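Local atomic coordinates of UPF0147 protein MMP1188 (Methanococcus maripaludis S2, PDB entry 2QZG), a protein that is of unknown function, a small archaeal member of the UPF0147 family that folds into a four-helix bundle and pairs with a second copy of itself. Residues Lys15-Ile26 and Ile85-Lys93; Asn35-Ala46 and Thr60-Ile68. All coordinates share one frame; numbering follows the deposited sequence.

Contact 1: residues Lys15-Ile26 and Ile85-Lys93; sequences KLKNISSMLEEI and IVSELETIK
The carboxylate of E88 is the flat group that meets helix 15-26. At its OE1 lies CG1 of I19, 3.4 Å away. M22 (a selenomethionine) approaches the same carboxylate from the opposite direction, but its modelled end is too near OE1, so the placement of both SE and CE against E88 is doubtful. W83 of the second subunit packs against E88 as well.

Away from this polar spot the surfaces are aliphatic. I85 is a knob in a hole formed by I19, M22, L23 and I26. With CG1 anti to the carbonyl carbon (chi1 -63°), its CD1 meets CD1 of I26 tip to tip at 3.7 Å, while the CG2 branch faces CG2 of I19 at 3.9 Å. Beyond it, I19 CD1 lies 4.1 Å from L89 CD2, and I92 CD1 comes within 3.8 Å of K15 CB. The contact pairs the first and last helices of the four-helix bundle, 12-27 and 76-90; the axes of 15-26 and 85-90 run at 159°, roughly antiparallel, 10.2 Å apart at closest approach, a separation occupied largely by isoleucine and leucine side chains.

No hydrogen bond crosses, so cohesion rests on apolar packing. Buried without a partner in the model, OE1 may raise the pKa of E88.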
loop_
_atom_site.group_PDB
_atom_site.type_symbol
_atom_site.label_atom_id
_atom_site.label_comp_id
_atom_site.label_asym_id
_atom_site.label_seq_id
_atom_site.Cartn_x
_atom_site.Cartn_y
_atom_site.Cartn_z
ATOM N N LYS C 15 4.261 -6.054 9.383
ATOM C CA LYS C 15 3.174 -5.448 8.614
ATOM C C LYS C 15 2.364 -4.506 9.498
ATOM O O LYS C 15 2.138 -3.336 9.142
ATOM C CB LYS C 15 2.296 -6.531 7.981
ATOM C CG LYS C 15 3.049 -7.408 7.013
ATOM C CD LYS C 15 2.160 -8.454 6.370
ATOM C CE LYS C 15 2.970 -9.308 5.413
ATOM N NZ LYS C 15 2.125 -10.155 4.515
ATOM N N LEU C 16 1.995 -4.992 10.682
ATOM C CA LEU C 16 1.245 -4.195 11.654
ATOM C C LEU C 16 1.973 -2.939 12.080
ATOM O O LEU C 16 1.366 -1.881 12.146
ATOM C CB LEU C 16 0.853 -5.031 12.874
ATOM C CG LEU C 16 -0.223 -6.080 12.564
ATOM C CD1 LEU C 16 -0.707 -6.755 13.832
ATOM C CD2 LEU C 16 -1.395 -5.506 11.754
ATOM N N LYS C 17 3.265 -3.073 12.349
ATOM C CA LYS C 17 4.150 -1.957 12.683
ATOM C C LYS C 17 4.140 -0.903 11.580
ATOM O O LYS C 17 3.985 0.290 11.834
ATOM C CB LYS C 17 5.577 -2.488 12.886
ATOM C CG LYS C 17 6.530 -1.514 13.557
ATOM C CD LYS C 17 7.985 -1.715 13.102
ATOM C CE LYS C 17 8.758 -2.664 14.004
ATOM N NZ LYS C 17 9.582 -1.946 15.033
ATOM N N ASN C 18 4.317 -1.352 10.347
ATOM C CA ASN C 18 4.380 -0.448 9.215
ATOM C C ASN C 18 3.057 0.258 8.937
ATOM O O ASN C 18 3.047 1.446 8.636
ATOM C CB ASN C 18 4.937 -1.175 7.994
ATOM C CG ASN C 18 6.461 -1.122 7.942
ATOM O OD1 ASN C 18 7.045 -0.055 7.704
ATOM N ND2 ASN C 18 7.113 -2.265 8.164
ATOM N N ILE C 19 1.948 -0.476 9.064
ATOM C CA ILE C 19 0.604 0.103 8.978
ATOM C C ILE C 19 0.340 1.138 10.092
ATOM O O ILE C 19 -0.147 2.232 9.806
ATOM C CB ILE C 19 -0.526 -1.001 8.951
ATOM C CG1 ILE C 19 -0.513 -1.776 7.629
ATOM C CG2 ILE C 19 -1.906 -0.346 9.193
ATOM C CD1 ILE C 19 -1.247 -3.135 7.651
ATOM N N SER C 20 0.674 0.812 11.344
ATOM C CA SER C 20 0.502 1.731 12.475
ATOM C C SER C 20 1.284 3.038 12.283
ATOM O O SER C 20 0.788 4.135 12.573
ATOM C CB SER C 20 0.959 1.074 13.796
ATOM O OG SER C 20 0.381 -0.225 13.930
ATOM N N SER C 21 2.526 2.894 11.825
ATOM C CA SER C 21 3.378 4.014 11.487
ATOM C C SER C 21 2.752 4.904 10.397
ATOM O O SER C 21 2.763 6.134 10.501
ATOM C CB SER C 21 4.735 3.481 11.040
ATOM O OG SER C 21 5.278 4.288 10.015
HETATM N N MSE C 22 2.203 4.287 9.353
HETATM C CA MSE C 22 1.556 5.057 8.293
HETATM C C MSE C 22 0.332 5.798 8.814
HETATM O O MSE C 22 0.114 6.959 8.474
HETATM C CB MSE C 22 1.193 4.169 7.110
HETATM C CG MSE C 22 2.318 3.935 6.163
HETATM SE SE MSE C 22 1.732 2.601 4.846
HETATM C CE MSE C 22 1.920 1.061 5.963
ATOM N N LEU C 23 -0.450 5.125 9.657
ATOM C CA LEU C 23 -1.583 5.755 10.332
ATOM C C LEU C 23 -1.153 6.922 11.220
ATOM O O LEU C 23 -1.799 7.970 11.238
ATOM C CB LEU C 23 -2.378 4.714 11.128
ATOM C CG LEU C 23 -3.305 3.810 10.303
ATOM C CD1 LEU C 23 -3.783 2.620 11.137
ATOM C CD2 LEU C 23 -4.479 4.601 9.771
ATOM N N GLU C 24 -0.060 6.750 11.950
ATOM C CA GLU C 24 0.452 7.815 12.827
ATOM C C GLU C 24 0.858 9.064 12.054
ATOM O O GLU C 24 0.762 10.180 12.576
ATOM C CB GLU C 24 1.599 7.299 13.699
ATOM C CG GLU C 24 1.999 8.207 14.885
ATOM C CD GLU C 24 0.824 8.633 15.777
ATOM O OE1 GLU C 24 -0.061 7.790 16.076
ATOM O OE2 GLU C 24 0.782 9.820 16.176
ATOM N N GLU C 25 1.292 8.868 10.812
ATOM C CA GLU C 25 1.667 9.959 9.916
ATOM C C GLU C 25 0.484 10.910 9.679
ATOM O O GLU C 25 0.621 12.128 9.814
ATOM C CB GLU C 25 2.214 9.397 8.596
ATOM C CG GLU C 25 2.978 10.403 7.721
ATOM C CD GLU C 25 3.690 9.737 6.538
ATOM O OE1 GLU C 25 3.476 8.528 6.305
ATOM O OE2 GLU C 25 4.470 10.423 5.841
ATOM N N ILE C 26 -0.675 10.347 9.349
ATOM C CA ILE C 26 -1.921 11.115 9.193
ATOM C C ILE C 26 -2.371 11.762 10.511
ATOM O O ILE C 26 -2.862 12.899 10.520
ATOM C CB ILE C 26 -3.062 10.207 8.727
ATOM C CG1 ILE C 26 -2.716 9.539 7.368
ATOM C CG2 ILE C 26 -4.382 10.976 8.702
ATOM C CD1 ILE C 26 -3.735 8.482 6.929
ATOM N N ILE C 85 -2.833 2.284 3.123
ATOM C CA ILE C 85 -3.079 1.630 4.402
ATOM C C ILE C 85 -4.215 0.594 4.288
ATOM O O ILE C 85 -4.087 -0.516 4.796
ATOM C CB ILE C 85 -3.440 2.668 5.518
ATOM C CG1 ILE C 85 -2.277 3.635 5.778
ATOM C CG2 ILE C 85 -3.892 1.954 6.796
ATOM C CD1 ILE C 85 -2.699 4.963 6.461
ATOM N N VAL C 86 -5.320 0.945 3.627
ATOM C CA VAL C 86 -6.435 -0.015 3.457
ATOM C C VAL C 86 -5.977 -1.233 2.655
ATOM O O VAL C 86 -6.242 -2.373 3.046
ATOM C CB VAL C 86 -7.679 0.647 2.815
ATOM C CG1 VAL C 86 -8.724 -0.414 2.334
ATOM C CG2 VAL C 86 -8.315 1.625 3.817
ATOM N N SER C 87 -5.276 -0.980 1.545
ATOM C CA SER C 87 -4.726 -2.044 0.695
ATOM C C SER C 87 -3.885 -3.028 1.505
ATOM O O SER C 87 -4.002 -4.229 1.354
ATOM C CB SER C 87 -3.863 -1.432 -0.401
ATOM O OG SER C 87 -4.666 -0.591 -1.191
ATOM N N GLU C 88 -3.006 -2.484 2.329
ATOM C CA GLU C 88 -2.158 -3.294 3.191
ATOM C C GLU C 88 -2.945 -4.026 4.273
ATOM O O GLU C 88 -2.700 -5.213 4.495
ATOM C CB GLU C 88 -1.075 -2.439 3.804
ATOM C CG GLU C 88 -0.065 -1.902 2.793
ATOM C CD GLU C 88 0.840 -0.864 3.433
ATOM O OE1 GLU C 88 0.798 -0.760 4.662
ATOM O OE2 GLU C 88 1.596 -0.161 2.731
ATOM N N LEU C 89 -3.901 -3.342 4.910
ATOM C CA LEU C 89 -4.800 -3.986 5.899
ATOM C C LEU C 89 -5.533 -5.187 5.323
ATOM O O LEU C 89 -5.750 -6.182 6.013
ATOM C CB LEU C 89 -5.810 -2.982 6.478
ATOM C CG LEU C 89 -5.272 -2.093 7.598
ATOM C CD1 LEU C 89 -6.151 -0.847 7.846
ATOM C CD2 LEU C 89 -5.121 -2.898 8.899
ATOM N N GLU C 90 -5.889 -5.094 4.049
ATOM C CA GLU C 90 -6.618 -6.154 3.361
ATOM C C GLU C 90 -5.807 -7.439 3.152
ATOM O O GLU C 90 -6.395 -8.495 3.008
ATOM C CB GLU C 90 -7.248 -5.621 2.065
ATOM C CG GLU C 90 -8.340 -4.601 2.395
ATOM C CD GLU C 90 -9.092 -4.055 1.208
ATOM O OE1 GLU C 90 -8.471 -3.721 0.171
ATOM O OE2 GLU C 90 -10.332 -3.946 1.334
ATOM N N THR C 91 -4.475 -7.336 3.166
ATOM C CA THR C 91 -3.546 -8.471 3.059
ATOM C C THR C 91 -3.290 -9.171 4.403
ATOM O O THR C 91 -2.640 -10.213 4.458
ATOM C CB THR C 91 -2.153 -8.030 2.532
ATOM O OG1 THR C 91 -1.464 -7.288 3.551
ATOM C CG2 THR C 91 -2.275 -7.186 1.271
ATOM N N ILE C 92 -3.780 -8.584 5.487
ATOM C CA ILE C 92 -3.597 -9.142 6.824
ATOM C C ILE C 92 -4.513 -10.367 6.991
ATOM O O ILE C 92 -5.709 -10.232 7.260
ATOM C CB ILE C 92 -3.864 -8.055 7.918
ATOM C CG1 ILE C 92 -2.960 -6.825 7.714
ATOM C CG2 ILE C 92 -3.724 -8.628 9.332
ATOM C CD1 ILE C 92 -1.457 -7.101 7.611
ATOM N N LYS C 93 -3.944 -11.557 6.793
ATOM C CA LYS C 93 -4.686 -12.822 6.916
ATOM C C LYS C 93 -3.790 -13.977 7.362
ATOM O O LYS C 93 -2.630 -13.766 7.748
ATOM C CB LYS C 93 -5.426 -13.169 5.609
ATOM C CG LYS C 93 -4.553 -13.569 4.446
ATOM C CD LYS C 93 -5.385 -14.183 3.315
ATOM C CE LYS C 93 -4.509 -14.624 2.146
ATOM N NZ LYS C 93 -5.163 -15.689 1.331
#

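Contact 2: residues Asn35-Ala46 and Thr60-Ile68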
loop_
_atom_site.group_PDB
_atom_site.type_symbol
_atom_site.label_atom_id
_atom_site.label_comp_id
_atom_site.label_asym_id
_atom_site.label_seq_id
_atom_site.Cartn_x
_atom_site.Cartn_y
_atom_site.Cartn_z
ATOM N N ASN C 35 -11.307 15.525 12.426
ATOM C CA ASN C 35 -12.126 14.312 12.404
ATOM C C ASN C 35 -11.487 13.141 11.624
ATOM O O ASN C 35 -11.705 11.979 11.943
ATOM C CB ASN C 35 -13.539 14.604 11.898
ATOM C CG ASN C 35 -13.578 14.917 10.418
ATOM O OD1 ASN C 35 -12.874 15.810 9.942
ATOM N ND2 ASN C 35 -14.403 14.176 9.677
ATOM N N ILE C 36 -10.679 13.464 10.625
ATOM C CA ILE C 36 -10.038 12.452 9.788
ATOM C C ILE C 36 -8.772 11.928 10.476
ATOM O O ILE C 36 -8.477 10.730 10.432
ATOM C CB ILE C 36 -9.736 12.987 8.371
ATOM C CG1 ILE C 36 -11.037 13.258 7.622
ATOM C CG2 ILE C 36 -8.867 11.999 7.582
ATOM C CD1 ILE C 36 -10.915 14.297 6.505
ATOM N N ARG C 37 -8.017 12.841 11.062
ATOM C CA ARG C 37 -6.937 12.518 11.982
ATOM C C ARG C 37 -7.396 11.634 13.166
ATOM O O ARG C 37 -6.675 10.715 13.573
ATOM C CB ARG C 37 -6.323 13.815 12.516
ATOM C CG ARG C 37 -5.700 14.724 11.447
ATOM C CD ARG C 37 -5.310 16.103 12.039
ATOM N NE ARG C 37 -4.263 15.972 13.045
ATOM C CZ ARG C 37 -3.774 16.953 13.803
ATOM N NH1 ARG C 37 -4.224 18.203 13.711
ATOM N NH2 ARG C 37 -2.819 16.667 14.668
ATOM N N ALA C 38 -8.563 11.943 13.748
ATOM C CA ALA C 38 -9.127 11.105 14.823
ATOM C C ALA C 38 -9.517 9.712 14.311
ATOM O O ALA C 38 -9.268 8.710 14.990
ATOM C CB ALA C 38 -10.306 11.786 15.503
ATOM N N ALA C 39 -10.093 9.653 13.106
ATOM C CA ALA C 39 -10.420 8.384 12.447
ATOM C C ALA C 39 -9.193 7.494 12.225
ATOM O O ALA C 39 -9.273 6.267 12.373
ATOM C CB ALA C 39 -11.140 8.619 11.124
ATOM N N ALA C 40 -8.073 8.111 11.873
ATOM C CA ALA C 40 -6.827 7.388 11.669
ATOM C C ALA C 40 -6.224 6.900 13.006
ATOM O O ALA C 40 -5.502 5.897 13.064
ATOM C CB ALA C 40 -5.843 8.256 10.916
ATOM N N ASP C 41 -6.533 7.602 14.085
ATOM C CA ASP C 41 -6.092 7.145 15.399
ATOM C C ASP C 41 -6.987 6.013 15.889
ATOM O O ASP C 41 -6.513 5.014 16.445
ATOM C CB ASP C 41 -6.025 8.301 16.383
ATOM C CG ASP C 41 -4.895 8.128 17.360
ATOM O OD1 ASP C 41 -3.884 7.502 16.957
ATOM O OD2 ASP C 41 -5.017 8.574 18.523
ATOM N N ASN C 42 -8.275 6.151 15.605
ATOM C CA ASN C 42 -9.251 5.108 15.885
ATOM C C ASN C 42 -8.905 3.791 15.197
ATOM O O ASN C 42 -8.979 2.706 15.800
ATOM C CB ASN C 42 -10.637 5.598 15.484
ATOM C CG ASN C 42 -11.129 6.737 16.371
ATOM O OD1 ASN C 42 -10.581 6.976 17.449
ATOM N ND2 ASN C 42 -12.157 7.440 15.920
ATOM N N ALA C 43 -8.508 3.895 13.932
ATOM C CA ALA C 43 -8.111 2.727 13.144
ATOM C C ALA C 43 -6.853 2.089 13.732
ATOM O O ALA C 43 -6.758 0.856 13.874
ATOM C CB ALA C 43 -7.869 3.141 11.706
ATOM N N LYS C 44 -5.895 2.938 14.096
ATOM C CA LYS C 44 -4.646 2.483 14.684
ATOM C C LYS C 44 -4.863 1.735 16.012
ATOM O O LYS C 44 -4.256 0.684 16.241
ATOM C CB LYS C 44 -3.693 3.671 14.846
ATOM C CG LYS C 44 -2.288 3.272 15.238
ATOM C CD LYS C 44 -1.407 4.489 15.507
ATOM C CE LYS C 44 -0.528 4.212 16.706
ATOM N NZ LYS C 44 0.387 5.323 17.107
ATOM N N ASN C 45 -5.727 2.268 16.881
ATOM C CA ASN C 45 -6.031 1.590 18.134
ATOM C C ASN C 45 -6.857 0.318 17.948
ATOM O O ASN C 45 -6.738 -0.601 18.736
ATOM C CB ASN C 45 -6.724 2.541 19.119
ATOM C CG ASN C 45 -5.818 3.667 19.568
ATOM O OD1 ASN C 45 -4.649 3.456 19.857
ATOM N ND2 ASN C 45 -6.361 4.869 19.633
ATOM N N ALA C 46 -7.704 0.291 16.924
ATOM C CA ALA C 46 -8.448 -0.925 16.545
ATOM C C ALA C 46 -7.521 -2.120 16.285
ATOM O O ALA C 46 -7.862 -3.254 16.616
ATOM C CB ALA C 46 -9.334 -0.656 15.321
ATOM N N THR C 60 -12.085 -3.827 11.335
ATOM C CA THR C 60 -12.518 -2.705 12.170
ATOM C C THR C 60 -11.724 -1.445 11.798
ATOM O O THR C 60 -12.302 -0.360 11.679
ATOM C CB THR C 60 -12.326 -3.024 13.649
ATOM O OG1 THR C 60 -12.989 -4.267 13.938
ATOM C CG2 THR C 60 -12.890 -1.901 14.558
ATOM N N ALA C 61 -10.411 -1.601 11.625
ATOM C CA ALA C 61 -9.555 -0.493 11.211
ATOM C C ALA C 61 -9.927 -0.011 9.805
ATOM O O ALA C 61 -10.001 1.197 9.557
ATOM C CB ALA C 61 -8.122 -0.909 11.265
ATOM N N ILE C 62 -10.181 -0.956 8.896
ATOM C CA ILE C 62 -10.608 -0.614 7.545
ATOM C C ILE C 62 -11.907 0.160 7.614
ATOM O O ILE C 62 -12.067 1.146 6.901
ATOM C CB ILE C 62 -10.779 -1.857 6.638
ATOM C CG1 ILE C 62 -9.412 -2.455 6.294
ATOM C CG2 ILE C 62 -11.556 -1.505 5.382
ATOM C CD1 ILE C 62 -9.494 -3.865 5.672
ATOM N N GLN C 63 -12.817 -0.296 8.477
ATOM C CA GLN C 63 -14.140 0.306 8.616
ATOM C C GLN C 63 -14.053 1.769 9.020
ATOM O O GLN C 63 -14.718 2.605 8.423
ATOM C CB GLN C 63 -14.992 -0.464 9.626
ATOM C CG GLN C 63 -16.459 -0.117 9.587
ATOM C CD GLN C 63 -17.252 -1.032 8.673
ATOM O OE1 GLN C 63 -17.521 -2.193 9.020
ATOM N NE2 GLN C 63 -17.661 -0.514 7.513
ATOM N N TYR C 64 -13.238 2.072 10.030
ATOM C CA TYR C 64 -12.980 3.468 10.428
ATOM C C TYR C 64 -12.553 4.333 9.246
ATOM O O TYR C 64 -13.026 5.445 9.080
ATOM C CB TYR C 64 -11.909 3.558 11.523
ATOM C CG TYR C 64 -12.429 3.324 12.922
ATOM C CD1 TYR C 64 -13.321 4.226 13.520
ATOM C CD2 TYR C 64 -12.037 2.202 13.653
ATOM C CE1 TYR C 64 -13.809 4.010 14.826
ATOM C CE2 TYR C 64 -12.523 1.976 14.957
ATOM C CZ TYR C 64 -13.404 2.882 15.531
ATOM O OH TYR C 64 -13.880 2.658 16.813
ATOM N N LEU C 65 -11.660 3.796 8.426
ATOM C CA LEU C 65 -11.097 4.529 7.297
ATOM C C LEU C 65 -12.080 4.643 6.145
ATOM O O LEU C 65 -12.169 5.701 5.511
ATOM C CB LEU C 65 -9.784 3.873 6.842
ATOM C CG LEU C 65 -8.658 3.989 7.878
ATOM C CD1 LEU C 65 -7.460 3.144 7.454
ATOM C CD2 LEU C 65 -8.251 5.459 8.131
ATOM N N ASP C 66 -12.832 3.572 5.886
ATOM C CA ASP C 66 -13.866 3.590 4.828
ATOM C C ASP C 66 -14.997 4.551 5.167
ATOM O O ASP C 66 -15.520 5.219 4.288
ATOM C CB ASP C 66 -14.452 2.199 4.588
ATOM C CG ASP C 66 -13.570 1.326 3.725
ATOM O OD1 ASP C 66 -12.490 1.773 3.270
ATOM O OD2 ASP C 66 -13.967 0.165 3.488
ATOM N N ASP C 67 -15.377 4.607 6.443
ATOM C CA ASP C 67 -16.422 5.525 6.902
ATOM C C ASP C 67 -16.016 6.985 6.716
ATOM O O ASP C 67 -16.851 7.832 6.415
ATOM C CB ASP C 67 -16.755 5.282 8.385
ATOM C CG ASP C 67 -17.507 3.971 8.627
ATOM O OD1 ASP C 67 -17.589 3.105 7.704
ATOM O OD2 ASP C 67 -18.007 3.812 9.767
ATOM N N ILE C 68 -14.736 7.276 6.918
ATOM C CA ILE C 68 -14.236 8.651 6.848
ATOM C C ILE C 68 -13.867 9.047 5.414
ATOM O O ILE C 68 -13.638 10.218 5.123
ATOM C CB ILE C 68 -13.052 8.879 7.840
ATOM C CG1 ILE C 68 -13.031 10.324 8.342
ATOM C CG2 ILE C 68 -11.707 8.449 7.239
ATOM C CD1 ILE C 68 -13.997 10.602 9.487
#
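Helices 35-46 and 60-68 run close to antiparallel, 170° between their axes, and approach to 8.0 Å, with the CA atoms of A43 and A61 4.0 Å apart. Small side chains permit this closeness: CB of A61 rests 3.4 Å from the carbonyl O of A43, and A46 CB packs on T60 CG2. Y64 is a bulky knob set among A39, N42, A43 and A46. CB of N42 sits over one face of its ring, 3.6 Å from the centroid and 13° off the normal, a CH-pi contact; A46 CB approaches the ring edge near CE2. The N42 amide is tilted 51° from the ring plane, so it does not stack on it.

Short axis spacing, antiparallel direction and alanines in the interface recall the Alacoil type of helix pairing, here within the hairpin formed by the second and third helices of an up-and-down four-helix bundle. L65, on the inner side of this pair, touches A43 CB through CG and also reaches I85 of helix 76-90.

At the far end I68 packs against I36 and A39. Its CG2 lies between the backbone N and the carbonyl carbon, which turns CG1 toward I36 CG1, at 3.6 Å, and A39 CB, at 3.8 Å. CD1 lies against N35, whose ND2 is hydrogen-bonded to D71. An alanine here would lack CG1, CG2 and CD1, which would probably open a gap beside I36 and A39 and leave the N35 side chain less closely confined. M74, from the following loop, touches both I36 and I68.

Overall arrangement
From the N terminus, helix 12-27 supplies the first half of contact 1 and waits for its mate until helix 76-90, so that contact closes a loop of 58 residues. Contact 2 is nested inside it: helix 34-46 turns back through a short connection onto helix 54-68, with 13 residues between the segments. The two pairings do not cross along the chain, and their centres lie 11 Å apart. Sequential neighbours join them into one bundle. Between helices 12-27 and 34-46, E24 OE1 and K44 NZ form a 2.7 Å salt bridge, and L23 and I26 touch A40; between helices 54-68 and 76-90, I62 CD1 packs on E90 CG at 3.6 Å.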